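Local atomic coordinates of triphenylmethane reductase (Citrobacter sp., PDB entry 2JL1), a protein that binds NADP and probably reduces triphenylmethane dyes by hydride transfer from the bound dinucleotide. Residues N89-A94 against Y126-T131; G159-N164 against D207-I212. All coordinates share one frame; numbering follows the deposited sequence.

Interaction 1: residues N89-A94 against Y126-T131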
loop_
_atom_site.group_PDB
_atom_site.type_symbol
_atom_site.label_atom_id
_atom_site.label_comp_id
_atom_site.label_asym_id
_atom_site.label_seq_id
_atom_site.Cartn_x
_atom_site.Cartn_y
_atom_site.Cartn_z
ATOM N N ASN A 89 -7.759 -8.527 1.364
ATOM C CA ASN A 89 -8.553 -9.603 1.972
ATOM C C ASN A 89 -7.670 -10.666 2.610
ATOM O O ASN A 89 -7.983 -11.156 3.700
ATOM C CB ASN A 89 -9.446 -10.314 0.944
ATOM C CG ASN A 89 -10.582 -9.461 0.431
ATOM O OD1 ASN A 89 -11.029 -8.498 1.069
ATOM N ND2 ASN A 89 -11.087 -9.843 -0.756
ATOM N N VAL A 90 -6.582 -11.046 1.925
ATOM C CA VAL A 90 -5.656 -12.054 2.466
ATOM C C VAL A 90 -5.051 -11.596 3.797
ATOM O O VAL A 90 -5.079 -12.326 4.796
ATOM C CB VAL A 90 -4.530 -12.412 1.457
ATOM C CG1 VAL A 90 -3.472 -13.283 2.114
ATOM C CG2 VAL A 90 -5.127 -13.145 0.253
ATOM N N VAL A 91 -4.508 -10.387 3.802
ATOM C CA VAL A 91 -3.850 -9.809 4.976
ATOM C C VAL A 91 -4.837 -9.711 6.139
ATOM O O VAL A 91 -4.482 -10.056 7.277
ATOM C CB VAL A 91 -3.241 -8.423 4.637
ATOM C CG1 VAL A 91 -2.631 -7.765 5.865
ATOM C CG2 VAL A 91 -2.196 -8.567 3.549
ATOM N N LYS A 92 -6.069 -9.272 5.869
ATOM C CA LYS A 92 -7.058 -9.162 6.966
ATOM C C LYS A 92 -7.414 -10.534 7.523
ATOM O O LYS A 92 -7.510 -10.701 8.739
ATOM C CB LYS A 92 -8.335 -8.450 6.541
ATOM C CG LYS A 92 -9.194 -8.030 7.745
ATOM C CD LYS A 92 -10.534 -7.539 7.323
ATOM C CE LYS A 92 -11.376 -7.189 8.550
ATOM N NZ LYS A 92 -11.953 -8.438 9.101
ATOM N N ALA A 93 -7.612 -11.509 6.633
ATOM C CA ALA A 93 -7.878 -12.898 7.043
ATOM C C ALA A 93 -6.739 -13.455 7.909
ATOM O O ALA A 93 -6.983 -14.046 8.983
ATOM C CB ALA A 93 -8.126 -13.779 5.842
ATOM N N ALA A 94 -5.505 -13.212 7.478
ATOM C CA ALA A 94 -4.321 -13.603 8.240
ATOM C C ALA A 94 -4.304 -12.941 9.621
ATOM O O ALA A 94 -4.083 -13.614 10.633
ATOM C CB ALA A 94 -3.031 -13.293 7.441
ATOM N N TYR A 126 2.825 -2.663 2.837
ATOM C CA TYR A 126 2.242 -1.746 3.819
ATOM C C TYR A 126 1.019 -2.299 4.521
ATOM O O TYR A 126 0.852 -2.070 5.727
ATOM C CB TYR A 126 1.951 -0.371 3.210
ATOM C CG TYR A 126 3.176 0.462 3.086
ATOM C CD1 TYR A 126 3.837 0.934 4.237
ATOM C CD2 TYR A 126 3.706 0.779 1.845
ATOM C CE1 TYR A 126 4.987 1.702 4.137
ATOM C CE2 TYR A 126 4.853 1.564 1.740
ATOM C CZ TYR A 126 5.486 2.010 2.894
ATOM O OH TYR A 126 6.614 2.778 2.807
ATOM N N ALA A 127 0.170 -3.033 3.797
ATOM C CA ALA A 127 -0.950 -3.737 4.420
ATOM C C ALA A 127 -0.488 -4.730 5.496
ATOM O O ALA A 127 -1.023 -4.760 6.601
ATOM C CB ALA A 127 -1.823 -4.450 3.365
ATOM N N ILE A 128 0.515 -5.543 5.168
ATOM C CA ILE A 128 1.063 -6.509 6.132
ATOM C C ILE A 128 1.662 -5.807 7.359
ATOM O O ILE A 128 1.526 -6.298 8.497
ATOM C CB ILE A 128 2.110 -7.442 5.461
ATOM C CG1 ILE A 128 1.391 -8.390 4.503
ATOM C CG2 ILE A 128 2.945 -8.196 6.542
ATOM C CD1 ILE A 128 2.307 -9.088 3.411
ATOM N N ARG A 129 2.317 -4.668 7.134
ATOM C CA ARG A 129 2.846 -3.877 8.254
ATOM C C ARG A 129 1.759 -3.444 9.261
ATOM O O ARG A 129 2.012 -3.466 10.465
ATOM C CB ARG A 129 3.691 -2.693 7.780
ATOM C CG ARG A 129 4.992 -3.101 7.077
ATOM C CD ARG A 129 5.747 -1.876 6.566
ATOM N NE ARG A 129 6.980 -2.213 5.848
ATOM C CZ ARG A 129 8.166 -2.420 6.422
ATOM N NH1 ARG A 129 8.296 -2.359 7.746
ATOM N NH2 ARG A 129 9.228 -2.689 5.668
ATOM N N THR A 130 0.555 -3.103 8.784
ATOM C CA THR A 130 -0.570 -2.721 9.680
ATOM C C THR A 130 -1.031 -3.818 10.632
ATOM O O THR A 130 -1.712 -3.539 11.634
ATOM C CB THR A 130 -1.813 -2.210 8.902
ATOM O OG1 THR A 130 -2.544 -3.325 8.340
ATOM C CG2 THR A 130 -1.400 -1.243 7.834
ATOM N N THR A 131 -0.700 -5.063 10.319
ATOM C CA THR A 131 -1.133 -6.165 11.160
ATOM C C THR A 131 -0.270 -6.375 12.402
ATOM O O THR A 131 -0.696 -7.066 13.322
ATOM C CB THR A 131 -1.158 -7.484 10.415
ATOM O OG1 THR A 131 0.189 -7.886 10.144
ATOM C CG2 THR A 131 -1.959 -7.376 9.124
#

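Interaction 2: residues G159-N164 against D207-I212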
loop_
_atom_site.group_PDB
_atom_site.type_symbol
_atom_site.label_atom_id
_atom_site.label_comp_id
_atom_site.label_asym_id
_atom_site.label_seq_id
_atom_site.Cartn_x
_atom_site.Cartn_y
_atom_site.Cartn_z
ATOM N N GLY A 159 17.225 -19.066 -35.711
ATOM C CA GLY A 159 18.525 -18.411 -35.582
ATOM C C GLY A 159 18.533 -17.027 -34.937
ATOM O O GLY A 159 19.503 -16.284 -35.088
ATOM N N ALA A 160 17.463 -16.681 -34.211
ATOM C CA ALA A 160 17.334 -15.361 -33.582
ATOM C C ALA A 160 16.469 -15.356 -32.328
ATOM O O ALA A 160 15.407 -15.967 -32.296
ATOM C CB ALA A 160 16.779 -14.346 -34.553
ATOM N N ILE A 161 16.937 -14.640 -31.314
ATOM C CA ILE A 161 16.104 -14.224 -30.188
ATOM C C ILE A 161 15.736 -12.773 -30.483
ATOM O O ILE A 161 16.628 -11.938 -30.615
ATOM C CB ILE A 161 16.873 -14.274 -28.847
ATOM C CG1 ILE A 161 17.285 -15.711 -28.510
ATOM C CG2 ILE A 161 16.029 -13.696 -27.723
ATOM C CD1 ILE A 161 18.231 -15.819 -27.272
ATOM N N VAL A 162 14.435 -12.490 -30.607
ATOM C CA VAL A 162 13.940 -11.155 -30.962
ATOM C C VAL A 162 13.326 -10.488 -29.719
ATOM O O VAL A 162 12.391 -11.035 -29.100
ATOM C CB VAL A 162 12.901 -11.235 -32.146
ATOM C CG1 VAL A 162 12.390 -9.851 -32.548
ATOM C CG2 VAL A 162 13.515 -11.897 -33.355
ATOM N N THR A 163 13.897 -9.360 -29.299
ATOM C CA THR A 163 13.386 -8.620 -28.137
ATOM C C THR A 163 13.502 -7.140 -28.379
ATOM O O THR A 163 14.292 -6.714 -29.195
ATOM C CB THR A 163 14.255 -8.847 -26.860
ATOM O OG1 THR A 163 15.420 -8.017 -26.929
ATOM C CG2 THR A 163 14.679 -10.283 -26.715
ATOM N N ASN A 164 12.763 -6.348 -27.611
ATOM C CA ASN A 164 13.033 -4.912 -27.560
ATOM C C ASN A 164 13.745 -4.490 -26.267
ATOM O O ASN A 164 13.570 -3.360 -25.817
ATOM C CB ASN A 164 11.740 -4.099 -27.762
ATOM C CG ASN A 164 10.628 -4.520 -26.818
ATOM O OD1 ASN A 164 10.326 -5.703 -26.698
ATOM N ND2 ASN A 164 10.003 -3.551 -26.148
ATOM N N ASP A 207 22.057 -10.502 -25.595
ATOM C CA ASP A 207 23.256 -10.885 -26.349
ATOM C C ASP A 207 23.926 -12.124 -25.767
ATOM O O ASP A 207 24.245 -13.053 -26.509
ATOM C CB ASP A 207 24.265 -9.735 -26.422
ATOM C CG ASP A 207 23.956 -8.760 -27.529
ATOM O OD1 ASP A 207 22.927 -8.914 -28.222
ATOM O OD2 ASP A 207 24.771 -7.848 -27.742
ATOM N N GLU A 208 24.136 -12.126 -24.452
ATOM C CA GLU A 208 24.723 -13.240 -23.712
ATOM C C GLU A 208 23.861 -14.502 -23.787
ATOM O O GLU A 208 24.378 -15.600 -23.957
ATOM C CB GLU A 208 24.913 -12.893 -22.230
ATOM C CG GLU A 208 25.696 -13.974 -21.498
ATOM C CD GLU A 208 26.019 -13.653 -20.053
ATOM O OE1 GLU A 208 25.717 -12.533 -19.578
ATOM O OE2 GLU A 208 26.617 -14.544 -19.408
ATOM N N LEU A 209 22.542 -14.338 -23.638
ATOM C CA LEU A 209 21.637 -15.461 -23.792
ATOM C C LEU A 209 21.741 -16.100 -25.177
ATOM O O LEU A 209 21.681 -17.328 -25.297
ATOM C CB LEU A 209 20.172 -15.036 -23.531
ATOM C CG LEU A 209 19.120 -16.162 -23.598
ATOM C CD1 LEU A 209 19.491 -17.322 -22.657
ATOM C CD2 LEU A 209 17.737 -15.612 -23.248
ATOM N N ALA A 210 21.828 -15.280 -26.221
ATOM C CA ALA A 210 21.939 -15.822 -27.592
ATOM C C ALA A 210 23.255 -16.591 -27.771
ATOM O O ALA A 210 23.306 -17.628 -28.476
ATOM C CB ALA A 210 21.805 -14.708 -28.633
ATOM N N GLN A 211 24.308 -16.106 -27.119
ATOM C CA GLN A 211 25.643 -16.724 -27.221
ATOM C C GLN A 211 25.629 -18.035 -26.479
ATOM O O GLN A 211 26.124 -19.025 -26.991
ATOM C CB GLN A 211 26.771 -15.791 -26.696
ATOM C CG GLN A 211 28.160 -16.475 -26.523
ATOM C CD GLN A 211 28.856 -16.840 -27.836
ATOM O OE1 GLN A 211 28.650 -16.194 -28.871
ATOM N NE2 GLN A 211 29.690 -17.890 -27.798
ATOM N N ILE A 212 25.026 -18.054 -25.295
ATOM C CA ILE A 212 24.846 -19.294 -24.547
ATOM C C ILE A 212 23.971 -20.303 -25.297
ATOM O O ILE A 212 24.321 -21.482 -25.359
ATOM C CB ILE A 212 24.279 -19.028 -23.117
ATOM C CG1 ILE A 212 25.343 -18.361 -22.227
ATOM C CG2 ILE A 212 23.808 -20.301 -22.476
ATOM C CD1 ILE A 212 24.745 -17.687 -20.985
#

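Interaction 1: residues N89-A94 against Y126-T131
Val91 packs against Ala127, Ile128 and Thr131 in a buried apolar contact between helix 80-96 and segment 126-131, within the Rossmann-type nucleotide-binding part of this NmrA-like protein. Helices 80-96 and 117-130 each follow a strand of the central parallel sheet, 69-72 and 101-107, and come together where Val91 and Ile128 bring their CA atoms to 6.0 Å. Val91 meets three residues with its two methyls. CG2 lies 3.7 Å from Ile128 CG1, the two side chains crossing at about a right angle, and also touches the Ala127 methyl. CG1, placed anti to the backbone N (chi1 176°), approaches the Ala127 carbonyl oxygen and the methyl of Thr131. Val91 also packs on Phe72 and Ile128 on Phe137, which ties both helices to strands of the sheet. Ala127, which touches Val91, also packs on Ile84 of the second subunit. Thr131 OG1 bonds back to Ile128 O at 2.6 Å, in the carbonyl plane; the same oxygen also accepts a hydrogen bond from Thr131 N. A chi1 of 70° sets this OG1 between the backbone N and the carbonyl carbon and turns CG2 anti to the carbonyl carbon, bringing Thr131 CG2 to 3.4 Å from Val91 CG1, tighter than normal van der Waals contact.

Interaction 2: residues G159-N164 against D207-I212
Ile161 of strand 160-163 meets Leu209 and Ala210 of helix 206-217 in a small contact of apolar side chains that buries 117 Å², both sides summed. The backbones are closest at Ile161 and Ala210, with CA atoms 6.6 Å apart.

The van der Waals contact is made by one methyl. Ile161 CG1 stands anti to the carbonyl carbon (chi1 -64°) and the chain continues extended through chi2 of 172°, which carries CD1 across to the helix. There CD1 lies 3.7 Å from Ala210 CA and 4.0 Å from Ala210 CB, resting against the backbone as much as the side chain. It also comes within 3.8 Å of Leu209 CG, so the methyl is seated where the two consecutive residues adjoin. Both point their CB atoms toward the strand; Leu209 also packs on Val281 of helix 277-285, extending the apolar layer beyond the strand.

Polar interactions lie around this contact. The backbone of Ile161 bonds to Val222 and Gln224, pairing its strand in parallel with 222-225. The imidazole of His223 on that strand links both segments: its NE2 is hydrogen-bonded to Thr163 OG1 and its ND1 to Asp207 OD1, a polar bridge from strand to helix beside the apolar one.

Helix 206-217 leads in sequence to strand 222-225, and packs here on the parallel partner of that strand. It thus covers a two-stranded parallel sheet that stands apart from the seven-stranded Rossmann-type sheet, in a C-terminal part that probably corresponds to the substrate-binding region of extended and atypical SDR proteins.

Interactions 1 and 2 lie on opposite sides of the chain's centre, their own centres 42 Å apart and their nearest atoms about 29 Å apart, so neither touches the other. They follow in series along the chain: 89-94 with 126-131 closes before 159-164 with 207-212 opens. NADP lies about 13 Å from the side chain of Ile128 and about 14 Å from that of Leu209, so neither of these residues touches the cofactor. Interaction 1 is nearer to residues that bind NADP, with the Ile128 side chain about 9 Å from that of Ser74, and it adjoins the second subunit. Interaction 2 is contacted by no other chain of the assembly.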